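Local coordinates for protein outer membrane porin F (PDB 4RLC) that forms an eight-stranded beta-barrel in the outer membrane of Pseudomonas aeruginosa and, as a porin, probably passes small molecules across it, at residues V79-H91 with Y102-N114. Numbering follows the deposited sequence.
Sequences VHGNLTSLDAIYH and YVSAGLAHQNITN. With C8E ((hydroxyethyloxy)tri(ethyloxy)octane), chain D.
N82 OD1 is gripped twice: ND2 of N111 reaches it at 3.0 Å, and a water donates a hydrogen bond to it at 2.6 Å. The hydrogen bond from the N111 amide is nearly straight (174°) and uses a lone pair of OD1 in its carbonyl plane, although the two amide planes stand 68° apart. What brings the N82 amide over to N111 is its first torsion (57°), which sets CG between the backbone N and the carbonyl carbon. The same water donates to H109 O and accepts from T84 OG1, stitching three residues together on the outward face. Strands 80-91 and 98-115 form an antiparallel hairpin in the closed eight-stranded barrel, and paired backbone bonds run from H80 with T113 to Y90 with V103. Detergent lies along the outer wall, its C8 3.6 Å from T84 CG2 and C14 of its ether chain meeting the H109 ring obliquely. On the inward face, D87 OD1 leans over G106, 3.3 Å from its CA, where no side chain intervenes. A second water donates to this oxygen and also bonds S104 OG, while N129 of strand 120-137 supplies another bond; OD2 takes the hydroxyl of S85 on its syn side. Further along, I89 CG2 packs 3.7 Å from Y102 CD1, the two side chains alongside and pointing the same way, and Y102 CB sits over one face of the H91 imidazole, whose ND1 bonds to D55 O.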
# COMPACT_ATOMS: atom_id res chain seq x y z
N VAL A 79 9.78 18.93 -1.73
CA VAL A 79 8.80 18.13 -2.47
C VAL A 79 7.62 17.71 -1.57
O VAL A 79 7.78 17.37 -0.41
CB VAL A 79 9.47 16.91 -3.13
CG1 VAL A 79 8.44 15.95 -3.72
CG2 VAL A 79 10.45 17.38 -4.19
N HIS A 80 6.42 17.85 -2.11
CA HIS A 80 5.19 17.59 -1.39
C HIS A 80 4.40 16.72 -2.34
O HIS A 80 4.51 16.85 -3.57
CB HIS A 80 4.41 18.87 -1.16
CG HIS A 80 4.71 19.54 0.15
ND1 HIS A 80 5.72 20.46 0.31
CD2 HIS A 80 4.10 19.44 1.36
CE1 HIS A 80 5.73 20.89 1.56
NE2 HIS A 80 4.76 20.29 2.22
N GLY A 81 3.64 15.81 -1.80
CA GLY A 81 2.66 15.18 -2.64
C GLY A 81 2.01 13.99 -2.01
O GLY A 81 2.14 13.74 -0.80
N ASN A 82 1.31 13.26 -2.86
CA ASN A 82 0.49 12.17 -2.32
C ASN A 82 0.29 11.11 -3.36
O ASN A 82 0.63 11.30 -4.55
CB ASN A 82 -0.82 12.70 -1.78
CG ASN A 82 -1.60 13.46 -2.82
OD1 ASN A 82 -1.99 12.91 -3.84
ND2 ASN A 82 -1.70 14.78 -2.64
N LEU A 83 -0.16 9.98 -2.88
CA LEU A 83 -0.38 8.81 -3.71
C LEU A 83 -1.68 8.13 -3.29
O LEU A 83 -1.83 7.75 -2.10
CB LEU A 83 0.80 7.86 -3.55
CG LEU A 83 0.84 6.60 -4.41
CD1 LEU A 83 1.28 7.02 -5.78
CD2 LEU A 83 1.84 5.57 -3.89
N THR A 84 -2.60 7.91 -4.24
CA THR A 84 -3.84 7.21 -3.97
C THR A 84 -3.82 5.93 -4.75
O THR A 84 -3.53 5.98 -5.95
CB THR A 84 -4.99 8.06 -4.41
OG1 THR A 84 -4.85 9.39 -3.86
CG2 THR A 84 -6.29 7.38 -4.04
N SER A 85 -4.18 4.81 -4.14
CA SER A 85 -3.99 3.55 -4.84
C SER A 85 -5.16 2.60 -4.62
O SER A 85 -5.81 2.62 -3.56
CB SER A 85 -2.71 2.94 -4.29
OG SER A 85 -2.37 1.79 -4.98
N LEU A 86 -5.48 1.84 -5.64
CA LEU A 86 -6.46 0.77 -5.54
C LEU A 86 -5.73 -0.48 -5.94
O LEU A 86 -5.24 -0.61 -7.11
CB LEU A 86 -7.68 0.99 -6.49
CG LEU A 86 -8.86 -0.01 -6.37
CD1 LEU A 86 -9.53 0.02 -5.02
CD2 LEU A 86 -9.93 0.33 -7.40
N ASP A 87 -5.76 -1.45 -5.02
CA ASP A 87 -4.98 -2.69 -5.21
C ASP A 87 -5.83 -3.90 -4.89
O ASP A 87 -6.69 -3.88 -4.03
CB ASP A 87 -3.72 -2.71 -4.33
CG ASP A 87 -2.76 -1.58 -4.68
OD1 ASP A 87 -1.91 -1.77 -5.58
OD2 ASP A 87 -2.90 -0.47 -4.05
N ALA A 88 -5.57 -4.99 -5.64
CA ALA A 88 -6.07 -6.30 -5.32
C ALA A 88 -5.00 -7.13 -4.69
O ALA A 88 -3.88 -7.27 -5.27
CB ALA A 88 -6.53 -6.97 -6.58
N ILE A 89 -5.32 -7.75 -3.55
CA ILE A 89 -4.32 -8.46 -2.77
C ILE A 89 -4.76 -9.92 -2.57
O ILE A 89 -5.91 -10.19 -2.20
CB ILE A 89 -4.18 -7.78 -1.40
CG1 ILE A 89 -3.68 -6.36 -1.60
CG2 ILE A 89 -3.17 -8.56 -0.57
CD1 ILE A 89 -4.83 -5.37 -1.59
N TYR A 90 -3.91 -10.85 -2.99
CA TYR A 90 -4.17 -12.23 -2.80
C TYR A 90 -3.37 -12.72 -1.60
O TYR A 90 -2.13 -12.64 -1.64
CB TYR A 90 -3.75 -13.08 -4.07
CG TYR A 90 -4.03 -14.55 -3.81
CD1 TYR A 90 -5.32 -15.06 -3.86
CD2 TYR A 90 -3.04 -15.38 -3.38
CE1 TYR A 90 -5.58 -16.36 -3.58
CE2 TYR A 90 -3.27 -16.70 -3.07
CZ TYR A 90 -4.53 -17.21 -3.19
OH TYR A 90 -4.71 -18.51 -2.85
N HIS A 91 -4.03 -13.35 -0.64
CA HIS A 91 -3.45 -13.87 0.57
C HIS A 91 -3.30 -15.34 0.52
O HIS A 91 -4.23 -16.10 0.31
CB HIS A 91 -4.24 -13.54 1.83
CG HIS A 91 -4.38 -12.07 2.10
ND1 HIS A 91 -5.23 -11.24 1.39
CD2 HIS A 91 -3.83 -11.30 3.06
CE1 HIS A 91 -5.20 -10.02 1.90
NE2 HIS A 91 -4.35 -10.03 2.91
N TYR A 102 1.37 -12.42 1.10
CA TYR A 102 0.52 -11.97 0.02
C TYR A 102 1.28 -11.44 -1.17
O TYR A 102 2.45 -11.07 -1.11
CB TYR A 102 -0.44 -10.85 0.58
CG TYR A 102 0.26 -9.53 0.88
CD1 TYR A 102 0.51 -8.61 -0.13
CD2 TYR A 102 0.74 -9.20 2.19
CE1 TYR A 102 1.21 -7.44 0.13
CE2 TYR A 102 1.42 -8.03 2.42
CZ TYR A 102 1.63 -7.16 1.42
OH TYR A 102 2.35 -6.03 1.61
N VAL A 103 0.56 -11.40 -2.27
CA VAL A 103 0.97 -10.68 -3.48
C VAL A 103 -0.16 -9.72 -3.91
O VAL A 103 -1.29 -9.92 -3.59
CB VAL A 103 1.32 -11.65 -4.62
CG1 VAL A 103 2.52 -12.49 -4.25
CG2 VAL A 103 0.16 -12.55 -5.03
N SER A 104 0.21 -8.62 -4.55
CA SER A 104 -0.73 -7.59 -4.89
C SER A 104 -0.35 -6.90 -6.18
O SER A 104 0.79 -6.95 -6.64
CB SER A 104 -0.87 -6.53 -3.80
OG SER A 104 0.29 -5.85 -3.66
N ALA A 105 -1.40 -6.35 -6.80
CA ALA A 105 -1.24 -5.53 -8.01
C ALA A 105 -2.35 -4.50 -8.07
O ALA A 105 -3.42 -4.73 -7.57
CB ALA A 105 -1.30 -6.41 -9.27
N GLY A 106 -2.07 -3.36 -8.68
CA GLY A 106 -3.07 -2.29 -8.66
C GLY A 106 -2.61 -1.11 -9.48
O GLY A 106 -1.63 -1.16 -10.24
N LEU A 107 -3.38 -0.04 -9.39
CA LEU A 107 -3.11 1.16 -10.07
C LEU A 107 -3.08 2.30 -9.04
O LEU A 107 -3.83 2.28 -8.05
CB LEU A 107 -4.26 1.44 -11.02
CG LEU A 107 -4.35 0.54 -12.26
CD1 LEU A 107 -5.63 0.92 -13.01
CD2 LEU A 107 -3.12 0.68 -13.13
N ALA A 108 -2.23 3.29 -9.31
CA ALA A 108 -2.05 4.40 -8.43
C ALA A 108 -2.04 5.70 -9.18
O ALA A 108 -1.71 5.77 -10.37
CB ALA A 108 -0.73 4.28 -7.60
N HIS A 109 -2.41 6.76 -8.48
CA HIS A 109 -2.32 8.08 -9.00
C HIS A 109 -1.49 8.92 -8.05
O HIS A 109 -1.76 8.97 -6.81
CB HIS A 109 -3.76 8.66 -9.16
CG HIS A 109 -3.80 10.02 -9.75
ND1 HIS A 109 -3.79 10.26 -11.11
CD2 HIS A 109 -3.81 11.24 -9.16
CE1 HIS A 109 -3.81 11.57 -11.33
NE2 HIS A 109 -3.83 12.18 -10.16
N GLN A 110 -0.45 9.56 -8.59
CA GLN A 110 0.49 10.32 -7.79
C GLN A 110 0.33 11.79 -8.13
O GLN A 110 0.15 12.16 -9.32
CB GLN A 110 1.91 9.79 -8.14
CG GLN A 110 3.06 10.40 -7.38
CD GLN A 110 4.41 9.90 -7.88
OE1 GLN A 110 5.08 9.11 -7.23
NE2 GLN A 110 4.78 10.34 -9.02
N ASN A 111 0.32 12.65 -7.12
CA ASN A 111 0.29 14.10 -7.33
C ASN A 111 1.48 14.65 -6.60
O ASN A 111 1.59 14.46 -5.37
CB ASN A 111 -0.94 14.77 -6.71
CG ASN A 111 -2.22 14.38 -7.33
OD1 ASN A 111 -2.51 14.72 -8.47
ND2 ASN A 111 -3.03 13.70 -6.57
N ILE A 112 2.37 15.30 -7.32
CA ILE A 112 3.62 15.80 -6.73
C ILE A 112 3.76 17.29 -7.06
O ILE A 112 3.52 17.71 -8.18
CB ILE A 112 4.82 15.01 -7.28
CG1 ILE A 112 4.96 13.69 -6.51
CG2 ILE A 112 6.10 15.80 -7.14
CD1 ILE A 112 5.90 12.72 -7.18
N THR A 113 4.17 18.07 -6.05
CA THR A 113 4.58 19.43 -6.24
C THR A 113 6.05 19.53 -5.86
O THR A 113 6.49 19.07 -4.77
CB THR A 113 3.77 20.37 -5.37
OG1 THR A 113 2.38 20.19 -5.71
CG2 THR A 113 4.23 21.81 -5.57
N ASN A 114 6.80 20.16 -6.73
CA ASN A 114 8.21 20.33 -6.48
C ASN A 114 8.50 21.80 -6.45
O ASN A 114 8.17 22.55 -7.38
CB ASN A 114 9.02 19.56 -7.53
CG ASN A 114 8.23 19.28 -8.78
OD1 ASN A 114 7.73 20.21 -9.40
ND2 ASN A 114 8.04 17.99 -9.13
C1 C8E D . -14.47 3.99 -3.73
C2 C8E D . -13.57 4.38 -4.88
C3 C8E D . -13.53 5.90 -5.08
C4 C8E D . -12.34 6.54 -4.37
C5 C8E D . -11.32 7.12 -5.36
C6 C8E D . -10.49 6.02 -6.05
C7 C8E D . -9.66 6.56 -7.21
C8 C8E D . -8.17 6.42 -6.99
O9 C8E D . -7.69 5.18 -7.50
C10 C8E D . -6.33 5.19 -7.98
C11 C8E D . -6.21 4.85 -9.47
O12 C8E D . -6.20 6.02 -10.26
C13 C8E D . -5.59 5.89 -11.54
C14 C8E D . -5.78 7.17 -12.36
O HOH W 1 -3.04 10.94 -5.08
O HOH W 2 -0.01 -3.62 -5.49